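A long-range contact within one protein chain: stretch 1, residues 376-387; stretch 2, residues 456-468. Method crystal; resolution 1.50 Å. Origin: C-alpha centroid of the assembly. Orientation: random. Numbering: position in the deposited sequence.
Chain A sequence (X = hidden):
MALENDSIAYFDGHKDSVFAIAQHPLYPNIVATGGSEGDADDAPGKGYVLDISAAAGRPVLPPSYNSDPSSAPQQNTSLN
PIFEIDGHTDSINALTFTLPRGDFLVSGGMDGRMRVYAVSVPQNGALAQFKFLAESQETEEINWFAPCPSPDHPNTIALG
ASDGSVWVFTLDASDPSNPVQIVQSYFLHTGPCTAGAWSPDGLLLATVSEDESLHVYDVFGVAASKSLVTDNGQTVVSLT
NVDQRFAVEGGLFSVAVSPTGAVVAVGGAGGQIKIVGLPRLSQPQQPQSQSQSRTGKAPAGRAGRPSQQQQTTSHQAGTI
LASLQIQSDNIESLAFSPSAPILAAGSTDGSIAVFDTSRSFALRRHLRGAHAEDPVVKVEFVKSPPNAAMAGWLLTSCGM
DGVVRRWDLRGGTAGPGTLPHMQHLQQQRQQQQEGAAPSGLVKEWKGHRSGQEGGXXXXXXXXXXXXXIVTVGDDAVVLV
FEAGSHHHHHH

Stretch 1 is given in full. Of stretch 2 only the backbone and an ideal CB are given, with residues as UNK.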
ATOM      1  N   VAL A 376     -12.578   4.514  -4.773  1.00 15.14           N
ATOM      2  CA  VAL A 376     -12.049   3.882  -3.579  1.00 15.71           C
ATOM      3  C   VAL A 376     -10.551   3.765  -3.788  1.00 18.44           C
ATOM      4  O   VAL A 376     -10.093   3.064  -4.689  1.00 22.97           O
ATOM      5  CB  VAL A 376     -12.656   2.494  -3.331  1.00 13.81           C
ATOM      6  CG1 VAL A 376     -12.142   1.921  -2.013  1.00 17.27           C
ATOM      7  CG2 VAL A 376     -14.170   2.564  -3.312  1.00 17.28           C
ATOM      8  N   VAL A 377      -9.793   4.479  -2.974  1.00 13.85           N
ATOM      9  CA  VAL A 377      -8.362   4.628  -3.168  1.00 13.66           C
ATOM     10  C   VAL A 377      -7.567   3.496  -2.513  1.00 13.89           C
ATOM     11  O   VAL A 377      -6.577   2.992  -3.075  1.00 15.01           O
ATOM     12  CB  VAL A 377      -7.907   5.993  -2.623  1.00 15.08           C
ATOM     13  CG1 VAL A 377      -6.392   6.102  -2.591  1.00 17.50           C
ATOM     14  CG2 VAL A 377      -8.527   7.123  -3.471  1.00 15.53           C
ATOM     15  N   LYS A 378      -7.992   3.099  -1.318  1.00 13.34           N
ATOM     16  CA  LYS A 378      -7.280   2.085  -0.557  1.00 12.87           C
ATOM     17  C   LYS A 378      -8.224   1.300   0.315  1.00 12.54           C
ATOM     18  O   LYS A 378      -9.114   1.872   0.939  1.00 13.60           O
ATOM     19  CB  LYS A 378      -6.197   2.743   0.310  1.00 13.29           C
ATOM     20  CG  LYS A 378      -5.420   1.756   1.182  1.00 14.50           C
ATOM     21  CD  LYS A 378      -4.294   2.450   1.935  1.00 16.49           C
ATOM     22  CE  LYS A 378      -3.643   1.516   2.945  1.00 18.43           C
ATOM     23  NZ  LYS A 378      -2.341   2.054   3.438  1.00 19.43           N
ATOM     24  N   VAL A 379      -8.018  -0.012   0.360  1.00 12.48           N
ATOM     25  CA  VAL A 379      -8.663  -0.874   1.341  1.00 13.43           C
ATOM     26  C   VAL A 379      -7.575  -1.642   2.074  1.00 12.84           C
ATOM     27  O   VAL A 379      -6.548  -2.028   1.485  1.00 14.02           O
ATOM     28  CB  VAL A 379      -9.674  -1.858   0.710  1.00 14.44           C
ATOM     29  CG1 VAL A 379     -10.765  -1.111  -0.034  1.00 14.49           C
ATOM     30  CG2 VAL A 379      -8.982  -2.883  -0.230  1.00 15.36           C
ATOM     31  N   GLU A 380      -7.784  -1.859   3.368  1.00 12.42           N
ATOM     32  CA  GLU A 380      -6.770  -2.540   4.185  1.00 12.69           C
ATOM     33  C   GLU A 380      -7.411  -3.163   5.410  1.00 12.96           C
ATOM     34  O   GLU A 380      -8.148  -2.486   6.141  1.00 13.37           O
ATOM     35  CB  GLU A 380      -5.664  -1.569   4.604  1.00 13.12           C
ATOM     36  CG  GLU A 380      -4.524  -2.244   5.371  1.00 14.29           C
ATOM     37  CD  GLU A 380      -3.528  -1.237   5.900  1.00 19.52           C
ATOM     38  OE1 GLU A 380      -2.628  -0.808   5.137  1.00 20.98           O
ATOM     39  OE2 GLU A 380      -3.647  -0.866   7.079  1.00 18.01           O
ATOM     40  N   PHE A 381      -7.145  -4.451   5.638  1.00 11.90           N
ATOM     41  CA  PHE A 381      -7.700  -5.129   6.804  1.00 11.91           C
ATOM     42  C   PHE A 381      -7.005  -4.711   8.078  1.00 12.64           C
ATOM     43  O   PHE A 381      -5.787  -4.510   8.105  1.00 15.40           O
ATOM     44  CB  PHE A 381      -7.595  -6.649   6.649  1.00 15.13           C
ATOM     45  CG  PHE A 381      -8.587  -7.218   5.693  1.00 14.15           C
ATOM     46  CD1 PHE A 381      -9.838  -7.617   6.131  1.00 16.04           C
ATOM     47  CD2 PHE A 381      -8.276  -7.352   4.346  1.00 13.88           C
ATOM     48  CE1 PHE A 381     -10.777  -8.145   5.241  1.00 18.36           C
ATOM     49  CE2 PHE A 381      -9.204  -7.873   3.455  1.00 13.59           C
ATOM     50  CZ  PHE A 381     -10.453  -8.269   3.898  1.00 15.67           C
ATOM     51  N   VAL A 382      -7.795  -4.585   9.139  1.00 14.24           N
ATOM     52  CA  VAL A 382      -7.250  -4.399  10.479  1.00 15.46           C
ATOM     53  C   VAL A 382      -6.573  -5.701  10.917  1.00 14.54           C
ATOM     54  O   VAL A 382      -7.194  -6.764  10.909  1.00 16.99           O
ATOM     55  CB  VAL A 382      -8.344  -4.007  11.490  1.00 13.95           C
ATOM     56  CG1 VAL A 382      -7.738  -3.818  12.879  1.00 15.40           C
ATOM     57  CG2 VAL A 382      -9.062  -2.745  11.033  1.00 16.10           C
ATOM     58  N   LYS A 383      -5.310  -5.597  11.307  1.00 15.51           N
ATOM     59  CA  LYS A 383      -4.519  -6.794  11.616  1.00 16.49           C
ATOM     60  C   LYS A 383      -4.921  -7.442  12.931  1.00 19.44           C
ATOM     61  O   LYS A 383      -5.053  -8.668  13.015  1.00 21.02           O
ATOM     62  CB  LYS A 383      -3.032  -6.440  11.634  1.00 18.66           C
ATOM     63  CG  LYS A 383      -2.521  -6.037  10.255  1.00 25.43           C
ATOM     64  CD  LYS A 383      -1.010  -6.172  10.127  1.00 41.77           C
ATOM     65  CE  LYS A 383      -0.301  -4.886  10.488  1.00 41.15           C
ATOM     66  NZ  LYS A 383       1.165  -4.987  10.207  1.00 49.75           N
ATOM     67  N   SER A 384      -5.123  -6.624  13.953  1.00 16.27           N
ATOM     68  CA  SER A 384      -5.422  -7.141  15.281  1.00 16.30           C
ATOM     69  C   SER A 384      -6.505  -6.315  15.941  1.00 14.91           C
ATOM     70  O   SER A 384      -6.210  -5.521  16.829  1.00 17.44           O
ATOM     71  CB  SER A 384      -4.169  -7.140  16.147  1.00 17.63           C
ATOM     72  OG  SER A 384      -3.137  -7.910  15.557  1.00 21.80           O
ATOM     73  N   PRO A 385      -7.757  -6.480  15.503  1.00 16.95           N
ATOM     74  CA  PRO A 385      -8.821  -5.656  16.089  1.00 17.02           C
ATOM     75  C   PRO A 385      -8.972  -5.909  17.582  1.00 19.61           C
ATOM     76  O   PRO A 385      -8.694  -7.022  18.050  1.00 19.51           O
ATOM     77  CB  PRO A 385     -10.076  -6.091  15.328  1.00 20.93           C
ATOM     78  CG  PRO A 385      -9.740  -7.390  14.725  1.00 25.20           C
ATOM     79  CD  PRO A 385      -8.271  -7.425  14.499  1.00 19.51           C
ATOM     80  N   PRO A 386      -9.378  -4.879  18.334  1.00 16.70           N
ATOM     81  CA  PRO A 386      -9.584  -5.014  19.782  1.00 18.59           C
ATOM     82  C   PRO A 386     -10.504  -6.174  20.112  1.00 22.42           C
ATOM     83  O   PRO A 386     -10.243  -6.889  21.078  1.00 19.76           O
ATOM     84  CB  PRO A 386     -10.207  -3.676  20.170  1.00 18.83           C
ATOM     85  CG  PRO A 386      -9.573  -2.701  19.187  1.00 22.47           C
ATOM     86  CD  PRO A 386      -9.477  -3.475  17.887  1.00 16.96           C
ATOM     87  N   ASN A 387     -11.541  -6.380  19.314  1.00 18.56           N
ATOM     88  CA  ASN A 387     -12.376  -7.555  19.489  1.00 18.82           C
ATOM     89  C   ASN A 387     -11.766  -8.694  18.688  1.00 21.92           C
ATOM     90  O   ASN A 387     -11.894  -8.749  17.462  1.00 19.90           O
ATOM     91  CB  ASN A 387     -13.809  -7.252  19.074  1.00 23.72           C
ATOM     92  CG  ASN A 387     -14.494  -6.264  20.026  1.00 34.20           C
ATOM     93  OD1 ASN A 387     -14.206  -6.228  21.231  1.00 29.96           O
ATOM     94  ND2 ASN A 387     -15.394  -5.448  19.482  1.00 39.42           N
ATOM     95  N   UNK A 456     -10.222  14.741  -1.102  1.00 15.10           N
ATOM     96  CA  UNK A 456     -10.118  13.304  -1.349  1.00 14.62           C
ATOM     97  C   UNK A 456      -9.040  12.696  -0.463  1.00 12.69           C
ATOM     98  O   UNK A 456      -7.979  13.294  -0.252  1.00 15.59           O
ATOM     99  CB  UNK A 456      -9.815  13.027  -2.823  1.00 14.62           C
ATOM    100  N   UNK A 457      -9.300  11.493   0.056  1.00 13.40           N
ATOM    101  CA  UNK A 457      -8.311  10.831   0.904  1.00 13.62           C
ATOM    102  C   UNK A 457      -7.408   9.941   0.061  1.00 14.03           C
ATOM    103  O   UNK A 457      -7.888   9.006  -0.578  1.00 14.34           O
ATOM    104  CB  UNK A 457      -8.997  10.010   1.998  1.00 13.62           C
ATOM    105  N   UNK A 458      -6.116  10.266   0.046  1.00 13.82           N
ATOM    106  CA  UNK A 458      -5.154   9.580  -0.829  1.00 13.49           C
ATOM    107  C   UNK A 458      -4.461   8.393  -0.166  1.00 13.02           C
ATOM    108  O   UNK A 458      -3.850   7.580  -0.848  1.00 14.14           O
ATOM    109  CB  UNK A 458      -4.093  10.575  -1.305  1.00 13.49           C
ATOM    110  N   UNK A 459      -4.548   8.288   1.155  1.00 12.29           N
ATOM    111  CA  UNK A 459      -3.907   7.182   1.843  1.00 13.96           C
ATOM    112  C   UNK A 459      -4.184   7.240   3.323  1.00 13.00           C
ATOM    113  O   UNK A 459      -4.743   8.229   3.830  1.00 11.96           O
ATOM    114  CB  UNK A 459      -2.398   7.186   1.588  1.00 13.96           C
ATOM    115  N   UNK A 460      -3.819   6.172   4.024  1.00 12.94           N
ATOM    116  CA  UNK A 460      -3.906   6.138   5.471  1.00 12.70           C
ATOM    117  C   UNK A 460      -3.023   5.037   6.040  1.00 14.18           C
ATOM    118  O   UNK A 460      -2.623   4.106   5.336  1.00 13.73           O
ATOM    119  CB  UNK A 460      -5.357   5.940   5.914  1.00 12.70           C
ATOM    120  N   UNK A 461      -2.707   5.180   7.318  1.00 14.43           N
ATOM    121  CA  UNK A 461      -2.199   4.071   8.117  1.00 12.74           C
ATOM    122  C   UNK A 461      -3.085   3.912   9.343  1.00 13.21           C
ATOM    123  O   UNK A 461      -3.764   4.854   9.757  1.00 13.64           O
ATOM    124  CB  UNK A 461      -0.741   4.298   8.520  1.00 12.74           C
ATOM    125  N   UNK A 462      -3.085   2.723   9.939  1.00 13.18           N
ATOM    126  CA  UNK A 462      -3.986   2.457  11.054  1.00 14.01           C
ATOM    127  C   UNK A 462      -3.358   1.577  12.127  1.00 13.73           C
ATOM    128  O   UNK A 462      -4.071   1.055  12.989  1.00 15.95           O
ATOM    129  CB  UNK A 462      -5.267   1.798  10.538  1.00 14.01           C
ATOM    130  N   UNK A 463      -2.044   1.416  12.082  1.00 16.45           N
ATOM    131  CA  UNK A 463      -1.350   0.648  13.110  1.00 16.63           C
ATOM    132  C   UNK A 463      -1.750  -0.810  13.112  1.00 19.93           C
ATOM    133  O   UNK A 463      -2.343  -1.294  12.169  1.00 20.88           O
ATOM    134  CB  UNK A 463      -1.618   1.253  14.490  1.00 16.63           C
ATOM    135  N   UNK A 464      -1.435  -1.511  14.191  1.00 20.94           N
ATOM    136  CA  UNK A 464      -1.789  -2.922  14.296  1.00 21.22           C
ATOM    137  C   UNK A 464      -3.255  -3.135  14.656  1.00 16.45           C
ATOM    138  O   UNK A 464      -3.884  -4.081  14.185  1.00 18.24           O
ATOM    139  CB  UNK A 464      -0.901  -3.604  15.339  1.00 21.22           C
ATOM    140  N   UNK A 465      -3.807  -2.246  15.473  1.00 15.17           N
ATOM    141  CA  UNK A 465      -5.137  -2.472  16.024  1.00 15.78           C
ATOM    142  C   UNK A 465      -6.250  -1.720  15.329  1.00 15.59           C
ATOM    143  O   UNK A 465      -7.415  -1.957  15.611  1.00 15.22           O
ATOM    144  CB  UNK A 465      -5.141  -2.095  17.507  1.00 15.78           C
ATOM    145  N   UNK A 466      -5.901  -0.789  14.444  1.00 14.82           N
ATOM    146  CA  UNK A 466      -6.915   0.013  13.781  1.00 15.88           C
ATOM    147  C   UNK A 466      -7.530   1.118  14.626  1.00 16.50           C
ATOM    148  O   UNK A 466      -8.453   1.796  14.186  1.00 15.58           O
ATOM    149  CB  UNK A 466      -8.033  -0.909  13.290  1.00 15.88           C
ATOM    150  N   UNK A 467      -7.024   1.306  15.842  1.00 16.48           N
ATOM    151  CA  UNK A 467      -7.664   2.231  16.773  1.00 17.21           C
ATOM    152  C   UNK A 467      -7.336   3.689  16.501  1.00 17.03           C
ATOM    153  O   UNK A 467      -8.118   4.569  16.849  1.00 18.05           O
ATOM    154  CB  UNK A 467      -7.257   1.883  18.206  1.00 17.21           C
ATOM    155  N   UNK A 468      -6.195   3.934  15.867  1.00 15.88           N
ATOM    156  CA  UNK A 468      -5.830   5.278  15.456  1.00 16.22           C
ATOM    157  C   UNK A 468      -5.499   5.268  13.983  1.00 15.53           C
ATOM    158  O   UNK A 468      -4.640   4.508  13.533  1.00 16.15           O
ATOM    159  CB  UNK A 468      -4.652   5.810  16.276  1.00 16.22           C
TER

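Position 456 has no atom of stretch 1 near its ideal CB, so its backbone must speak instead: phi is 114° and psi 141°, and a positive phi by itself favours glycine. The residue is Gly456. At 457 CA-to-CB runs sideways with nothing of stretch 1 in reach, and the extended backbone would accept many residues, beta-branched ones readily. It is Val457; its contact is made by the backbone, O lying 3.5 Å from Val377 CG2. Position 458 points away, its ideal CB 5.2 Å from Val377 CG1, which leaves the choice wide. Leu458 fills it, and its own O packs 3.4 Å from Val377 CG1.

Position 459 is extended, with phi near 180°, a region glycine enters easily though other residues are not excluded; its ideal CB would lie 5.1 Å from Lys378 CD. The residue is Gly459.

At 460 CA-to-CB points sideways, but the long, all-t chain of Lys378 passes nearby. A flat, broad side chain swung toward it could cover the methylenes; a long aliphatic one might also serve. The residue is Phe460, whose chi1 of 65° (p) brings the ring under the lysine. Lys378 CD lies over one face, 4.1 Å from the ring centroid, and Lys378 NZ sits 4.7 Å from that centroid, only 8° off the normal, a cation-pi arrangement. The same NZ donates to Phe460 O at 2.8 Å, a bond that any residue here could accept. Water 1 adds a bridge, accepting from both Lys378 NZ and Phe460 N at 3.0 Å.

Position 461 points away and tolerates much, beta-branched residues included; it is Val461.

Position 462 points toward stretch 1, with Glu380 OE2 4.7 Å from the ideal CB and Glu380 O also exposed to it. A donor is wanted, so Gln, Asn, Lys or Arg would be candidates. Gln462 reaches out with chi1 p and chi2 t, and its NE2 donates to Glu380 OE2 at 2.9 Å and to Glu380 O at 3.2 Å, using both protons of the amide.

Position 463 has phi 65° and psi -164°, which favours glycine, and Gly463 is found.

At 464 the ideal CB lies 5.1 Å from Lys383 CE and 4.9 Å from Ser384 OG. An acid would answer the ammonium, and Asp, Glu or a polar amide could be proposed. Glu464 curls back with chi1 and chi2 both m, so that OE2 forms a salt bridge with Lys383 NZ at 2.9 Å. Its backbone O accepts from Ser384 N at 2.8 Å.

Position 465 runs sideways past Ser384 O and Pro386 CD, where a small or medium residue fits. Thr465 occupies it, its CA giving a CA-H...O contact of 3.3 Å to Ser384 O.

At 466 an ideal CB would stand 3.0 Å from Val382 CG1, a clash, and phi is 76°; Gly466 satisfies both demands.

Position 467 is permissive; Glu467 bends until OE2 is 3.2 Å from Pro386 CG. Position 468 lies out of reach, and Arg468 makes no contact here.

Stretch 2 456-468: GVLGFVQGETGER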
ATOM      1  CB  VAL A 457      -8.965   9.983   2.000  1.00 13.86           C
ATOM      2  CG1 VAL A 457      -7.911   9.485   2.976  1.00 12.77           C
ATOM      3  CG2 VAL A 457     -10.048  10.795   2.720  1.00 15.25           C
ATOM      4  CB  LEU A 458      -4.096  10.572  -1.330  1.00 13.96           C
ATOM      5  CG  LEU A 458      -4.648  11.739  -2.153  1.00 15.77           C
ATOM      6  CD1 LEU A 458      -3.531  12.695  -2.552  1.00 16.66           C
ATOM      7  CD2 LEU A 458      -5.419  11.250  -3.387  1.00 17.28           C
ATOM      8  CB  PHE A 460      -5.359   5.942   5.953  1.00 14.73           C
ATOM      9  CG  PHE A 460      -5.961   4.617   5.577  1.00 13.79           C
ATOM     10  CD1 PHE A 460      -5.795   3.514   6.402  1.00 14.01           C
ATOM     11  CD2 PHE A 460      -6.700   4.481   4.417  1.00 14.71           C
ATOM     12  CE1 PHE A 460      -6.336   2.280   6.062  1.00 13.20           C
ATOM     13  CE2 PHE A 460      -7.250   3.259   4.070  1.00 12.83           C
ATOM     14  CZ  PHE A 460      -7.065   2.158   4.899  1.00 14.11           C
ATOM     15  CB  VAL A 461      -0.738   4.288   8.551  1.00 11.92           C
ATOM     16  CG1 VAL A 461       0.199   4.296   7.339  1.00 14.84           C
ATOM     17  CG2 VAL A 461      -0.591   5.589   9.357  1.00 13.55           C
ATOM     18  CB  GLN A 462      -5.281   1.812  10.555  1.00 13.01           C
ATOM     19  CG  GLN A 462      -5.088   0.459   9.852  1.00 12.35           C
ATOM     20  CD  GLN A 462      -6.387  -0.128   9.338  1.00 14.85           C
ATOM     21  OE1 GLN A 462      -7.474   0.186   9.837  1.00 14.80           O
ATOM     22  NE2 GLN A 462      -6.289  -0.984   8.326  1.00 14.82           N
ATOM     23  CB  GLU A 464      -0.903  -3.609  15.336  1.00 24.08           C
ATOM     24  CG  GLU A 464       0.538  -3.797  14.895  1.00 36.30           C
ATOM     25  CD  GLU A 464       0.681  -4.867  13.838  1.00 41.86           C
ATOM     26  OE1 GLU A 464      -0.169  -5.782  13.802  1.00 44.13           O
ATOM     27  OE2 GLU A 464       1.635  -4.787  13.036  1.00 56.19           O
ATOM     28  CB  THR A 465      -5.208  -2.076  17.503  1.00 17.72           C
ATOM     29  OG1 THR A 465      -4.976  -0.667  17.621  1.00 20.03           O
ATOM     30  CG2 THR A 465      -4.169  -2.850  18.328  1.00 24.60           C
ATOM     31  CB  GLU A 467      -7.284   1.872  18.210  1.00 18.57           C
ATOM     32  CG  GLU A 467      -8.064   0.669  18.754  1.00 21.50           C
ATOM     33  CD  GLU A 467      -9.556   0.946  18.855  1.00 19.96           C
ATOM     34  OE1 GLU A 467      -9.945   1.847  19.632  1.00 21.76           O
ATOM     35  OE2 GLU A 467     -10.348   0.276  18.157  1.00 22.52           O
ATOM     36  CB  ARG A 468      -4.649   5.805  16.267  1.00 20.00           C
ATOM     37  CG  ARG A 468      -5.057   6.257  17.652  1.00 33.47           C
ATOM     38  CD  ARG A 468      -4.289   7.486  18.094  1.00 34.59           C
ATOM     39  NE  ARG A 468      -4.936   8.127  19.236  1.00 35.99           N
ATOM     40  CZ  ARG A 468      -4.417   9.145  19.914  1.00 37.20           C
ATOM     41  NH1 ARG A 468      -3.236   9.642  19.570  1.00 40.61           N
ATOM     42  NH2 ARG A 468      -5.081   9.668  20.938  1.00 42.30           N
TER
HETATM   43  O   HOH W   1      -1.933   4.741   2.232  1.00 15.29           O
HETATM   44  O   HOH W   2      -1.842   0.720   8.288  1.00 17.09           O
HETATM   45  O   HOH W   3      -4.182  -2.955  11.037  1.00 18.01           O
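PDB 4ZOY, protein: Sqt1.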